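Extracellular ligand-binding receptor (Rhodopseudomonas palustris, PDB 3SG0) probably serves as the solute-binding protein of a transport system for small aromatic acids, and holds benzoylformate between its two lobes. Local coordinates at residues Arg290-Ala294 with Gly308-Trp312; Ala217-Ala223 with Ala242-Gly248; Ile344-Lys348 with Met359-His364; Glu27-Gly31 with Glu88-Val92. The contacts are given in a common frame with arbitrary orientation. Numbering follows the deposited sequence.

How the interactions relate
Along the chain the four contacts follow one another without interleaving, in the order interaction 4, interaction 2, interaction 1, interaction 3, and they illustrate how a two-lobed binding protein is assembled. Interaction 4 joins strand 28-34 to the lead-in of strand 92-94 in the six-stranded mixed sheet, while interaction 2 joins two strands of the four-stranded parallel sheet; their centres lie about 37 Å apart. Helix 306-328 carries one side of interaction 1 and touches side chains of interactions 3 and 4. Interactions 1 and 2, about 6 Å apart at their nearest atoms, both hold residues of the benzoylformate pocket: His-310 on helix 306-328, and Ala-223, His-247 and Gly-248 beyond the strands.

Interaction 1. Residues Arg290-Ala294 with Gly308-Trp312; sequences RFVDA and GVHLW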
loop_
_atom_site.group_PDB
_atom_site.type_symbol
_atom_site.label_atom_id
_atom_site.label_comp_id
_atom_site.label_asym_id
_atom_site.label_seq_id
_atom_site.Cartn_x
_atom_site.Cartn_y
_atom_site.Cartn_z
ATOM N N ARG A 290 6.595 -12.682 12.606
ATOM C CA ARG A 290 7.281 -13.479 11.590
ATOM C C ARG A 290 8.052 -12.576 10.631
ATOM O O ARG A 290 9.211 -12.838 10.295
ATOM C CB ARG A 290 6.290 -14.338 10.801
ATOM C CG ARG A 290 5.727 -15.519 11.566
ATOM C CD ARG A 290 4.963 -16.453 10.638
ATOM N NE ARG A 290 5.803 -16.950 9.551
ATOM C CZ ARG A 290 5.691 -16.575 8.280
ATOM N NH1 ARG A 290 4.762 -15.699 7.923
ATOM N NH2 ARG A 290 6.503 -17.083 7.363
ATOM N N PHE A 291 7.400 -11.510 10.178
ATOM C CA PHE A 291 8.032 -10.550 9.284
ATOM C C PHE A 291 9.160 -9.799 9.974
ATOM O O PHE A 291 10.276 -9.721 9.456
ATOM C CB PHE A 291 6.986 -9.563 8.769
ATOM C CG PHE A 291 7.562 -8.323 8.138
ATOM C CD1 PHE A 291 8.350 -8.397 6.999
ATOM C CD2 PHE A 291 7.284 -7.073 8.671
ATOM C CE1 PHE A 291 8.852 -7.246 6.412
ATOM C CE2 PHE A 291 7.774 -5.928 8.088
ATOM C CZ PHE A 291 8.563 -6.009 6.956
ATOM N N VAL A 292 8.875 -9.245 11.146
ATOM C CA VAL A 292 9.866 -8.437 11.852
ATOM C C VAL A 292 11.115 -9.257 12.179
ATOM O O VAL A 292 12.243 -8.790 11.993
ATOM C CB VAL A 292 9.271 -7.804 13.134
ATOM C CG1 VAL A 292 10.370 -7.219 14.017
ATOM C CG2 VAL A 292 8.228 -6.745 12.769
ATOM N N ASP A 293 10.919 -10.481 12.648
ATOM C CA ASP A 293 12.053 -11.320 13.000
ATOM C C ASP A 293 12.915 -11.611 11.778
ATOM O O ASP A 293 14.144 -11.535 11.839
ATOM C CB ASP A 293 11.585 -12.630 13.640
ATOM C CG ASP A 293 10.933 -12.423 14.998
ATOM O OD1 ASP A 293 11.037 -11.310 15.552
ATOM O OD2 ASP A 293 10.322 -13.385 15.514
ATOM N N ALA A 294 12.276 -11.947 10.666
ATOM C CA ALA A 294 13.019 -12.252 9.452
ATOM C C ALA A 294 13.723 -11.011 8.920
ATOM O O ALA A 294 14.877 -11.071 8.496
ATOM C CB ALA A 294 12.102 -12.842 8.401
ATOM N N GLY A 308 7.630 -2.494 3.846
ATOM C CA GLY A 308 8.269 -3.764 3.561
ATOM C C GLY A 308 7.295 -4.932 3.658
ATOM O O GLY A 308 7.436 -5.951 2.969
ATOM N N VAL A 309 6.296 -4.793 4.524
ATOM C CA VAL A 309 5.338 -5.871 4.726
ATOM C C VAL A 309 4.442 -6.065 3.508
ATOM O O VAL A 309 3.848 -7.125 3.345
ATOM C CB VAL A 309 4.531 -5.707 6.043
ATOM C CG1 VAL A 309 3.165 -5.064 5.797
ATOM C CG2 VAL A 309 4.366 -7.062 6.718
ATOM N N HIS A 310 4.356 -5.068 2.638
ATOM C CA HIS A 310 3.571 -5.239 1.416
ATOM C C HIS A 310 4.261 -6.225 0.488
ATOM O O HIS A 310 3.595 -6.973 -0.236
ATOM C CB HIS A 310 3.286 -3.875 0.785
ATOM C CG HIS A 310 2.523 -3.009 1.722
ATOM N ND1 HIS A 310 2.548 -1.627 1.753
ATOM C CD2 HIS A 310 1.723 -3.399 2.737
ATOM C CE1 HIS A 310 1.777 -1.211 2.748
ATOM N NE2 HIS A 310 1.262 -2.267 3.351
ATOM N N LEU A 311 5.589 -6.263 0.527
ATOM C CA LEU A 311 6.327 -7.300 -0.189
ATOM C C LEU A 311 6.173 -8.637 0.541
ATOM O O LEU A 311 5.865 -9.666 -0.066
ATOM C CB LEU A 311 7.799 -6.913 -0.329
ATOM C CG LEU A 311 8.702 -7.967 -0.974
ATOM C CD1 LEU A 311 8.157 -8.456 -2.308
ATOM C CD2 LEU A 311 10.105 -7.408 -1.128
ATOM N N TRP A 312 6.366 -8.618 1.856
ATOM C CA TRP A 312 6.271 -9.835 2.654
ATOM C C TRP A 312 4.921 -10.545 2.471
ATOM O O TRP A 312 4.876 -11.747 2.183
ATOM C CB TRP A 312 6.501 -9.502 4.126
ATOM C CG TRP A 312 6.495 -10.692 5.029
ATOM C CD1 TRP A 312 5.439 -11.174 5.731
ATOM C CD2 TRP A 312 7.601 -11.551 5.324
ATOM N NE1 TRP A 312 5.812 -12.283 6.450
ATOM C CE2 TRP A 312 7.140 -12.532 6.222
ATOM C CE3 TRP A 312 8.942 -11.576 4.928
ATOM C CZ2 TRP A 312 7.966 -13.539 6.722
ATOM C CZ3 TRP A 312 9.761 -12.576 5.429
ATOM C CH2 TRP A 312 9.269 -13.541 6.314
#
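Aromatic side chains bridge segments 290-294 and 308-312 of two helices, whose axes cross at 108° with a closest approach of 10.8 Å. The apolar contacts centre on Phe-291 and Trp-312. Phe-291 CD1 lies 3.5 Å from Trp-312 CG, the rings meeting obliquely with planes at 53°, and Ala-294 CB packs 3.6 Å from Trp-312 CH2. Two CH-pi contacts follow: Val-309 CG2 sits over the Phe-291 ring, 3.8 Å from its centroid, and Phe-291 CB over the five-membered ring of Trp-312 at 3.7 Å. Gly-308, lacking a side chain, lets Phe-291 CZ come within 3.7 Å of its carbonyl C. At the exposed margin the guanidinium of Arg-290 lies with one face over Trp-312 CZ2; Arg-290 belongs to a 3-hydroxypyruvate site seen in a crystal structure of this protein, with no such ligand bound here. His-310 points away from this interface and touches the bound benzoylformate. The contact joins helix 283-298 to the first turns of helix 306-328, with Thr-50 of helix 41-50 touching Phe-291 and Leu-311.

Interaction 2. Residues Ala217-Ala223 with Ala242-Gly248; sequences AVFIASA and AIYQTHG. With 173 (benzoyl-formic acid), chain B.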
loop_
_atom_site.group_PDB
_atom_site.type_symbol
_atom_site.label_atom_id
_atom_site.label_comp_id
_atom_site.label_asym_id
_atom_site.label_seq_id
_atom_site.Cartn_x
_atom_site.Cartn_y
_atom_site.Cartn_z
ATOM N N ALA A 217 -11.620 20.798 9.927
ATOM C CA ALA A 217 -10.564 19.803 9.817
ATOM C C ALA A 217 -10.061 19.827 8.392
ATOM O O ALA A 217 -10.708 20.394 7.512
ATOM C CB ALA A 217 -11.098 18.425 10.170
ATOM N N VAL A 218 -8.905 19.212 8.171
ATOM C CA VAL A 218 -8.372 19.073 6.825
ATOM C C VAL A 218 -7.959 17.627 6.585
ATOM O O VAL A 218 -7.330 17.000 7.445
ATOM C CB VAL A 218 -7.174 20.010 6.579
ATOM C CG1 VAL A 218 -6.611 19.798 5.178
ATOM C CG2 VAL A 218 -7.594 21.458 6.755
ATOM N N PHE A 219 -8.335 17.111 5.417
ATOM C CA PHE A 219 -7.915 15.798 4.960
ATOM C C PHE A 219 -6.777 15.930 3.959
ATOM O O PHE A 219 -6.854 16.727 3.016
ATOM C CB PHE A 219 -9.075 15.069 4.289
ATOM C CG PHE A 219 -8.798 13.616 4.086
ATOM C CD1 PHE A 219 -9.126 12.709 5.077
ATOM C CD2 PHE A 219 -8.142 13.154 2.949
ATOM C CE1 PHE A 219 -8.843 11.368 4.933
ATOM C CE2 PHE A 219 -7.854 11.801 2.803
ATOM C CZ PHE A 219 -8.211 10.914 3.800
ATOM N N ILE A 220 -5.730 15.132 4.160
ATOM C CA ILE A 220 -4.590 15.085 3.253
ATOM C C ILE A 220 -4.484 13.673 2.675
ATOM O O ILE A 220 -4.409 12.702 3.436
ATOM C CB ILE A 220 -3.282 15.430 4.003
ATOM C CG1 ILE A 220 -3.381 16.833 4.617
ATOM C CG2 ILE A 220 -2.075 15.297 3.065
ATOM C CD1 ILE A 220 -2.243 17.172 5.558
ATOM N N ALA A 221 -4.479 13.562 1.345
ATOM C CA ALA A 221 -4.319 12.273 0.676
ATOM C C ALA A 221 -2.945 12.217 0.017
ATOM O O ALA A 221 -2.745 12.705 -1.100
ATOM C CB ALA A 221 -5.420 12.044 -0.349
ATOM N N SER A 222 -1.997 11.615 0.721
ATOM C CA SER A 222 -0.596 11.631 0.333
ATOM C C SER A 222 0.085 10.355 0.825
ATOM O O SER A 222 -0.554 9.495 1.438
ATOM C CB SER A 222 0.060 12.882 0.926
ATOM O OG SER A 222 1.408 13.013 0.524
ATOM N N ALA A 223 1.375 10.215 0.549
ATOM C CA ALA A 223 2.095 9.012 0.947
ATOM C C ALA A 223 3.582 9.294 1.022
ATOM O O ALA A 223 4.108 10.127 0.265
ATOM C CB ALA A 223 1.837 7.880 -0.018
ATOM N N ALA A 242 -8.261 19.558 13.494
ATOM C CA ALA A 242 -7.838 18.185 13.254
ATOM C C ALA A 242 -7.327 18.003 11.832
ATOM O O ALA A 242 -7.891 18.550 10.882
ATOM C CB ALA A 242 -8.985 17.232 13.518
ATOM N N ILE A 243 -6.255 17.227 11.693
ATOM C CA ILE A 243 -5.749 16.857 10.380
ATOM C C ILE A 243 -5.775 15.338 10.249
ATOM O O ILE A 243 -5.349 14.605 11.149
ATOM C CB ILE A 243 -4.336 17.416 10.148
ATOM C CG1 ILE A 243 -4.371 18.948 10.125
ATOM C CG2 ILE A 243 -3.765 16.880 8.842
ATOM C CD1 ILE A 243 -2.996 19.590 10.042
ATOM N N TYR A 244 -6.319 14.883 9.130
ATOM C CA TYR A 244 -6.434 13.464 8.828
ATOM C C TYR A 244 -5.540 13.136 7.648
ATOM O O TYR A 244 -5.404 13.941 6.723
ATOM C CB TYR A 244 -7.891 13.129 8.521
ATOM C CG TYR A 244 -8.745 13.412 9.720
ATOM C CD1 TYR A 244 -8.772 12.529 10.784
ATOM C CD2 TYR A 244 -9.466 14.593 9.829
ATOM C CE1 TYR A 244 -9.521 12.788 11.910
ATOM C CE2 TYR A 244 -10.224 14.861 10.956
ATOM C CZ TYR A 244 -10.239 13.959 11.990
ATOM O OH TYR A 244 -10.985 14.223 13.114
ATOM N N GLN A 245 -4.902 11.970 7.699
ATOM C CA GLN A 245 -4.056 11.512 6.610
ATOM C C GLN A 245 -4.559 10.139 6.169
ATOM O O GLN A 245 -5.713 9.785 6.433
ATOM C CB GLN A 245 -2.581 11.498 7.032
ATOM C CG GLN A 245 -1.995 12.894 7.278
ATOM C CD GLN A 245 -1.012 13.348 6.200
ATOM O OE1 GLN A 245 -0.975 12.814 5.091
ATOM N NE2 GLN A 245 -0.196 14.341 6.533
ATOM N N THR A 246 -3.699 9.396 5.481
ATOM C CA THR A 246 -4.014 8.075 4.945
ATOM C C THR A 246 -2.915 7.099 5.334
ATOM O O THR A 246 -1.867 7.495 5.848
ATOM C CB THR A 246 -4.077 8.074 3.410
ATOM O OG1 THR A 246 -2.759 8.287 2.881
ATOM C CG2 THR A 246 -5.042 9.127 2.887
ATOM N N HIS A 247 -3.133 5.818 5.043
ATOM C CA HIS A 247 -2.135 4.800 5.342
ATOM C C HIS A 247 -0.835 4.951 4.549
ATOM O O HIS A 247 0.122 4.220 4.796
ATOM C CB HIS A 247 -2.710 3.385 5.215
ATOM C CG HIS A 247 -3.250 3.045 3.858
ATOM N ND1 HIS A 247 -3.757 1.793 3.577
ATOM C CD2 HIS A 247 -3.377 3.767 2.716
ATOM C CE1 HIS A 247 -4.172 1.758 2.324
ATOM N NE2 HIS A 247 -3.955 2.943 1.777
ATOM N N GLY A 248 -0.789 5.895 3.609
ATOM C CA GLY A 248 0.467 6.259 2.971
ATOM C C GLY A 248 1.474 6.857 3.944
ATOM O O GLY A 248 2.662 6.937 3.610
HETATM O O1B 173 B . -0.566 3.594 -3.978
HETATM C C1 173 B . 0.154 4.545 -3.830
HETATM O O1A 173 B . 0.442 5.448 -4.846
HETATM C C2 173 B . 0.604 4.951 -2.453
HETATM O O2 173 B . 1.087 6.028 -2.266
HETATM C C1G 173 B . 0.478 3.931 -1.364
HETATM C C2D 173 B . 0.922 2.497 -1.635
HETATM C C2E 173 B . 0.777 1.446 -0.555
HETATM C C3 173 B . 0.170 1.840 0.790
HETATM C C1E 173 B . -0.274 3.295 1.033
HETATM C C1D 173 B . -0.120 4.356 -0.036
HETATM O O HOH W 1 -2.291 11.036 3.538
#
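Ile-220 CD1 and Ile-243 CG2 meet at the apolar centre, 3.6 Å apart, on the side of the sheet lined by helix 228-236. On the opposite side Phe-219 CD1 packs 3.7 Å from Tyr-244 CB, and Ala-217 CB lies 3.8 Å from Tyr-244 CE2 at the ring edge. Between these layers runs a parallel ladder: Val-218 N to Ala-242 O (3.0 Å), Tyr-244 N to Val-218 O (2.9 Å) and Ile-220 N to Tyr-244 O (2.8 Å). Beyond it the chains part, and a water lies 2.7 Å from both Ile-220 O and Gln-245 OE1 and accepts from Ser-222 N (2.9 Å). Gln-245 NE2 is hydrogen-bonded to Gln-231 of helix 228-236. Thr-246 OG1, also bonded to Tyr-171, accepts from Gly-248 N at 3.2 Å in an ST turn. Gly-248 CA, at the end of this turn, lies 3.6 Å from C1D of benzoylformate, His-247 lays a ring face over C1E, and Ala-223 CB approaches the ligand O2 at 3.0 Å. Helix 228-236 links the two strands as a beta-alpha-beta unit; strand 161-167 pairs with the other edge of 217-221, and helix 170-186 touches Phe-219 and Thr-246.

Interaction 3. Residues Ile344-Lys348 with Met359-His364; sequences IEKSK and MTPDNH
A loop-to-loop contact joins the end of helix 334-344 to the chain that follows strand 355-357, at the partly buried margin of the six-stranded-sheet lobe. Ile-344 to Ser-347 form a type I beta turn, closed by Ser-347 N to Ile-344 O at 3.0 Å; Glu-345 and Lys-346 have phi/psi of -60/-19° and -98/-2°, and Ser-347 is extended (-64/130°). Met-359 N donates to Ser-347 O at 2.9 Å, and Glu-345 CA is 5.3 Å from Met-359 CA. Met-359, a selenomethionine with chi1 and chi2 m, places CG 3.4 Å from Ile-344 O. Lys-348, m at chi1 and chi2 and t thereafter, brings NZ to Met-359 O at 2.8 Å. Glu-345 (chi1 and chi2 t, chi3 -106°) passes OE1 3.5 Å from Pro-361 CA to accept from NE2 of His-364 (chi1 m) at 2.7 Å; Arg-341 forms a salt bridge to the same oxygen, and the His-364 ring stacks on Tyr-137 of strand 136-138. Thr-360 OG1 accepts from Asn-363 N at 2.9 Å, an ST motif, while Thr-360 N donates to Asn-363 O at 3.0 Å. The arrangement exemplifies a beta turn tied to a neighbouring loop by one backbone, one lysine-to-carbonyl and one His-carboxylate hydrogen bond.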
loop_
_atom_site.group_PDB
_atom_site.type_symbol
_atom_site.label_atom_id
_atom_site.label_comp_id
_atom_site.label_asym_id
_atom_site.label_seq_id
_atom_site.Cartn_x
_atom_site.Cartn_y
_atom_site.Cartn_z
ATOM N N ILE A 344 -3.964 -18.507 -6.149
ATOM C CA ILE A 344 -4.068 -17.361 -5.245
ATOM C C ILE A 344 -5.526 -16.918 -5.127
ATOM O O ILE A 344 -5.983 -16.506 -4.068
ATOM C CB ILE A 344 -3.151 -16.210 -5.673
ATOM C CG1 ILE A 344 -1.690 -16.663 -5.577
ATOM C CG2 ILE A 344 -3.406 -14.988 -4.804
ATOM C CD1 ILE A 344 -0.687 -15.641 -6.075
ATOM N N GLU A 345 -6.261 -17.053 -6.225
ATOM C CA GLU A 345 -7.667 -16.696 -6.304
ATOM C C GLU A 345 -8.533 -17.484 -5.326
ATOM O O GLU A 345 -9.653 -17.071 -5.030
ATOM C CB GLU A 345 -8.129 -16.957 -7.741
ATOM C CG GLU A 345 -9.449 -16.375 -8.142
ATOM C CD GLU A 345 -9.554 -16.307 -9.648
ATOM O OE1 GLU A 345 -9.454 -15.189 -10.179
ATOM O OE2 GLU A 345 -9.720 -17.368 -10.304
ATOM N N LYS A 346 -8.007 -18.607 -4.842
ATOM C CA LYS A 346 -8.727 -19.503 -3.933
ATOM C C LYS A 346 -8.353 -19.285 -2.470
ATOM O O LYS A 346 -8.887 -19.959 -1.587
ATOM C CB LYS A 346 -8.435 -20.958 -4.290
ATOM C CG LYS A 346 -8.805 -21.346 -5.705
ATOM C CD LYS A 346 -8.350 -22.768 -5.998
ATOM C CE LYS A 346 -8.483 -23.107 -7.466
ATOM N NZ LYS A 346 -8.004 -24.493 -7.733
ATOM N N SER A 347 -7.431 -18.366 -2.206
ATOM C CA SER A 347 -6.964 -18.126 -0.839
ATOM C C SER A 347 -8.089 -17.604 0.049
ATOM O O SER A 347 -8.771 -16.653 -0.311
ATOM C CB SER A 347 -5.790 -17.146 -0.861
ATOM O OG SER A 347 -5.281 -16.924 0.444
ATOM N N LYS A 348 -8.267 -18.220 1.217
ATOM C CA LYS A 348 -9.372 -17.892 2.117
ATOM C C LYS A 348 -8.924 -17.778 3.567
ATOM O O LYS A 348 -7.979 -18.446 3.990
ATOM C CB LYS A 348 -10.472 -18.967 2.051
ATOM C CG LYS A 348 -11.030 -19.265 0.669
ATOM C CD LYS A 348 -11.829 -18.102 0.106
ATOM C CE LYS A 348 -12.536 -18.507 -1.183
ATOM N NZ LYS A 348 -13.364 -17.400 -1.737
HETATM N N MSE A 359 -9.778 -14.055 -0.941
HETATM C CA MSE A 359 -9.798 -13.813 -2.385
HETATM C C MSE A 359 -10.998 -14.483 -3.021
HETATM O O MSE A 359 -11.467 -15.520 -2.541
HETATM C CB MSE A 359 -8.535 -14.369 -3.030
HETATM C CG MSE A 359 -7.259 -13.720 -2.553
HETATM SE SE MSE A 359 -7.229 -11.827 -3.036
HETATM C CE MSE A 359 -5.383 -11.475 -2.641
ATOM N N THR A 360 -11.484 -13.909 -4.116
ATOM C CA THR A 360 -12.514 -14.549 -4.929
ATOM C C THR A 360 -12.188 -14.230 -6.386
ATOM O O THR A 360 -11.329 -13.390 -6.665
ATOM C CB THR A 360 -13.915 -13.998 -4.642
ATOM O OG1 THR A 360 -14.000 -12.666 -5.152
ATOM C CG2 THR A 360 -14.238 -14.016 -3.146
ATOM N N PRO A 361 -12.888 -14.863 -7.335
ATOM C CA PRO A 361 -12.604 -14.527 -8.737
ATOM C C PRO A 361 -12.831 -13.048 -9.062
ATOM O O PRO A 361 -12.169 -12.512 -9.962
ATOM C CB PRO A 361 -13.572 -15.439 -9.506
ATOM C CG PRO A 361 -13.715 -16.630 -8.608
ATOM C CD PRO A 361 -13.761 -16.044 -7.218
ATOM N N ASP A 362 -13.732 -12.381 -8.351
ATOM C CA ASP A 362 -14.011 -10.979 -8.626
ATOM C C ASP A 362 -13.287 -10.001 -7.705
ATOM O O ASP A 362 -13.148 -8.816 -8.033
ATOM C CB ASP A 362 -15.515 -10.723 -8.614
ATOM C CG ASP A 362 -16.207 -11.367 -9.794
ATOM O OD1 ASP A 362 -15.718 -11.176 -10.931
ATOM O OD2 ASP A 362 -17.206 -12.085 -9.585
ATOM N N ASN A 363 -12.804 -10.501 -6.575
ATOM C CA ASN A 363 -12.112 -9.671 -5.599
ATOM C C ASN A 363 -10.686 -10.158 -5.392
ATOM O O ASN A 363 -10.442 -11.119 -4.665
ATOM C CB ASN A 363 -12.870 -9.642 -4.272
ATOM C CG ASN A 363 -12.286 -8.632 -3.315
ATOM O OD1 ASN A 363 -11.204 -8.092 -3.555
ATOM N ND2 ASN A 363 -12.983 -8.382 -2.209
ATOM N N HIS A 364 -9.749 -9.490 -6.062
ATOM C CA HIS A 364 -8.339 -9.839 -5.969
ATOM C C HIS A 364 -7.592 -8.971 -4.950
ATOM O O HIS A 364 -6.359 -8.937 -4.933
ATOM C CB HIS A 364 -7.686 -9.761 -7.341
ATOM C CG HIS A 364 -7.944 -10.954 -8.204
ATOM N ND1 HIS A 364 -7.182 -11.222 -9.319
ATOM C CD2 HIS A 364 -8.849 -11.961 -8.115
ATOM C CE1 HIS A 364 -7.600 -12.345 -9.879
ATOM N NE2 HIS A 364 -8.616 -12.810 -9.172
#

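Interaction 4. Residues Glu27-Gly31 with Glu88-Val92; sequences EIKIG and EKVDV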
loop_
_atom_site.group_PDB
_atom_site.type_symbol
_atom_site.label_atom_id
_atom_site.label_comp_id
_atom_site.label_asym_id
_atom_site.label_seq_id
_atom_site.Cartn_x
_atom_site.Cartn_y
_atom_site.Cartn_z
ATOM N N GLU A 27 14.821 -22.803 -11.742
ATOM C CA GLU A 27 14.287 -22.710 -10.391
ATOM C C GLU A 27 13.110 -21.749 -10.453
ATOM O O GLU A 27 12.806 -21.230 -11.522
ATOM C CB GLU A 27 15.354 -22.185 -9.430
ATOM C CG GLU A 27 15.657 -20.689 -9.549
ATOM C CD GLU A 27 16.745 -20.355 -10.560
ATOM O OE1 GLU A 27 17.424 -19.320 -10.375
ATOM O OE2 GLU A 27 16.921 -21.111 -11.538
ATOM N N ILE A 28 12.455 -21.503 -9.323
ATOM C CA ILE A 28 11.388 -20.508 -9.279
ATOM C C ILE A 28 12.021 -19.120 -9.300
ATOM O O ILE A 28 12.998 -18.866 -8.593
ATOM C CB ILE A 28 10.518 -20.689 -8.033
ATOM C CG1 ILE A 28 9.814 -22.048 -8.087
ATOM C CG2 ILE A 28 9.506 -19.566 -7.930
ATOM C CD1 ILE A 28 9.100 -22.430 -6.807
ATOM N N LYS A 29 11.474 -18.227 -10.118
ATOM C CA LYS A 29 12.031 -16.881 -10.259
ATOM C C LYS A 29 10.967 -15.841 -10.004
ATOM O O LYS A 29 9.865 -15.918 -10.553
ATOM C CB LYS A 29 12.612 -16.692 -11.654
ATOM C CG LYS A 29 13.781 -17.602 -11.970
ATOM C CD LYS A 29 14.281 -17.340 -13.375
ATOM C CE LYS A 29 15.546 -18.121 -13.670
ATOM N NZ LYS A 29 16.153 -17.684 -14.960
ATOM N N ILE A 30 11.286 -14.879 -9.146
ATOM C CA ILE A 30 10.346 -13.840 -8.756
ATOM C C ILE A 30 10.970 -12.501 -9.121
ATOM O O ILE A 30 12.093 -12.202 -8.689
ATOM C CB ILE A 30 10.102 -13.858 -7.235
ATOM C CG1 ILE A 30 9.653 -15.241 -6.750
ATOM C CG2 ILE A 30 9.122 -12.767 -6.836
ATOM C CD1 ILE A 30 8.301 -15.671 -7.227
ATOM N N GLY A 31 10.279 -11.705 -9.928
ATOM C CA GLY A 31 10.758 -10.379 -10.284
ATOM C C GLY A 31 10.072 -9.323 -9.454
ATOM O O GLY A 31 8.868 -9.423 -9.211
ATOM N N GLU A 88 14.230 -12.667 -18.007
ATOM C CA GLU A 88 14.379 -13.617 -16.910
ATOM C C GLU A 88 13.238 -14.633 -16.870
ATOM O O GLU A 88 13.346 -15.669 -16.219
ATOM C CB GLU A 88 14.485 -12.886 -15.567
ATOM C CG GLU A 88 15.670 -11.934 -15.465
ATOM C CD GLU A 88 17.013 -12.647 -15.517
ATOM O OE1 GLU A 88 17.040 -13.895 -15.444
ATOM O OE2 GLU A 88 18.045 -11.954 -15.632
ATOM N N LYS A 89 12.149 -14.338 -17.574
ATOM C CA LYS A 89 10.982 -15.223 -17.611
ATOM C C LYS A 89 10.487 -15.570 -16.208
ATOM O O LYS A 89 10.220 -16.728 -15.879
ATOM C CB LYS A 89 11.279 -16.471 -18.443
ATOM C CG LYS A 89 11.573 -16.109 -19.895
ATOM C CD LYS A 89 11.874 -17.308 -20.773
ATOM C CE LYS A 89 12.155 -16.848 -22.199
ATOM N NZ LYS A 89 12.568 -17.965 -23.094
ATOM N N VAL A 90 10.356 -14.544 -15.378
ATOM C CA VAL A 90 9.953 -14.764 -14.002
ATOM C C VAL A 90 8.573 -15.406 -13.911
ATOM O O VAL A 90 7.694 -15.181 -14.752
ATOM C CB VAL A 90 9.992 -13.467 -13.171
ATOM C CG1 VAL A 90 11.406 -12.919 -13.120
ATOM C CG2 VAL A 90 9.032 -12.419 -13.722
ATOM N N ASP A 91 8.391 -16.214 -12.878
ATOM C CA ASP A 91 7.117 -16.875 -12.655
ATOM C C ASP A 91 6.062 -15.955 -12.070
ATOM O O ASP A 91 4.865 -16.160 -12.297
ATOM C CB ASP A 91 7.323 -18.080 -11.747
ATOM C CG ASP A 91 8.243 -19.096 -12.365
ATOM O OD1 ASP A 91 7.873 -19.645 -13.420
ATOM O OD2 ASP A 91 9.348 -19.333 -11.823
ATOM N N VAL A 92 6.512 -14.963 -11.303
ATOM C CA VAL A 92 5.640 -13.979 -10.682
ATOM C C VAL A 92 6.341 -12.630 -10.739
ATOM O O VAL A 92 7.559 -12.561 -10.545
ATOM C CB VAL A 92 5.366 -14.319 -9.199
ATOM C CG1 VAL A 92 4.473 -13.268 -8.552
ATOM C CG2 VAL A 92 4.744 -15.705 -9.066
HETATM O O HOH W 2 11.414 -20.056 -13.460
HETATM O O HOH W 3 14.522 -18.646 -16.907
#
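Residues 28-31 are extended, whereas 88-92 come off helix 74-86 through Lys-89, whose phi is positive, and turn into strand 92-94; the two are neighbours in the six-stranded sheet of a periplasmic binding protein, and the segments run 79° apart end to end. Asp-91 N donates to Lys-29 O at 2.8 Å, and Gly-31 N to Val-92 O at 2.9 Å, setting Ile-30 opposite Val-92 in a parallel bridge. The side chain of Asp-91 stands in for a backbone acceptor: its OD2 takes the hydrogen of Lys-29 N at 2.9 Å, while its OD1 is bonded to Gly-332 N. Ile-30 CD1 packs 3.8 Å from Val-92 CB, on the face covered by helix 306-328. With no side chain, Gly-31 leaves room for Val-90 CG1, 3.6 Å from Gly-31 N. The salt bridge from Lys-29 NZ to Glu-88 OE1 is long, 3.9 Å, and a water accepting from this NZ at 2.7 Å donates to Glu-88 O at 3.3 Å.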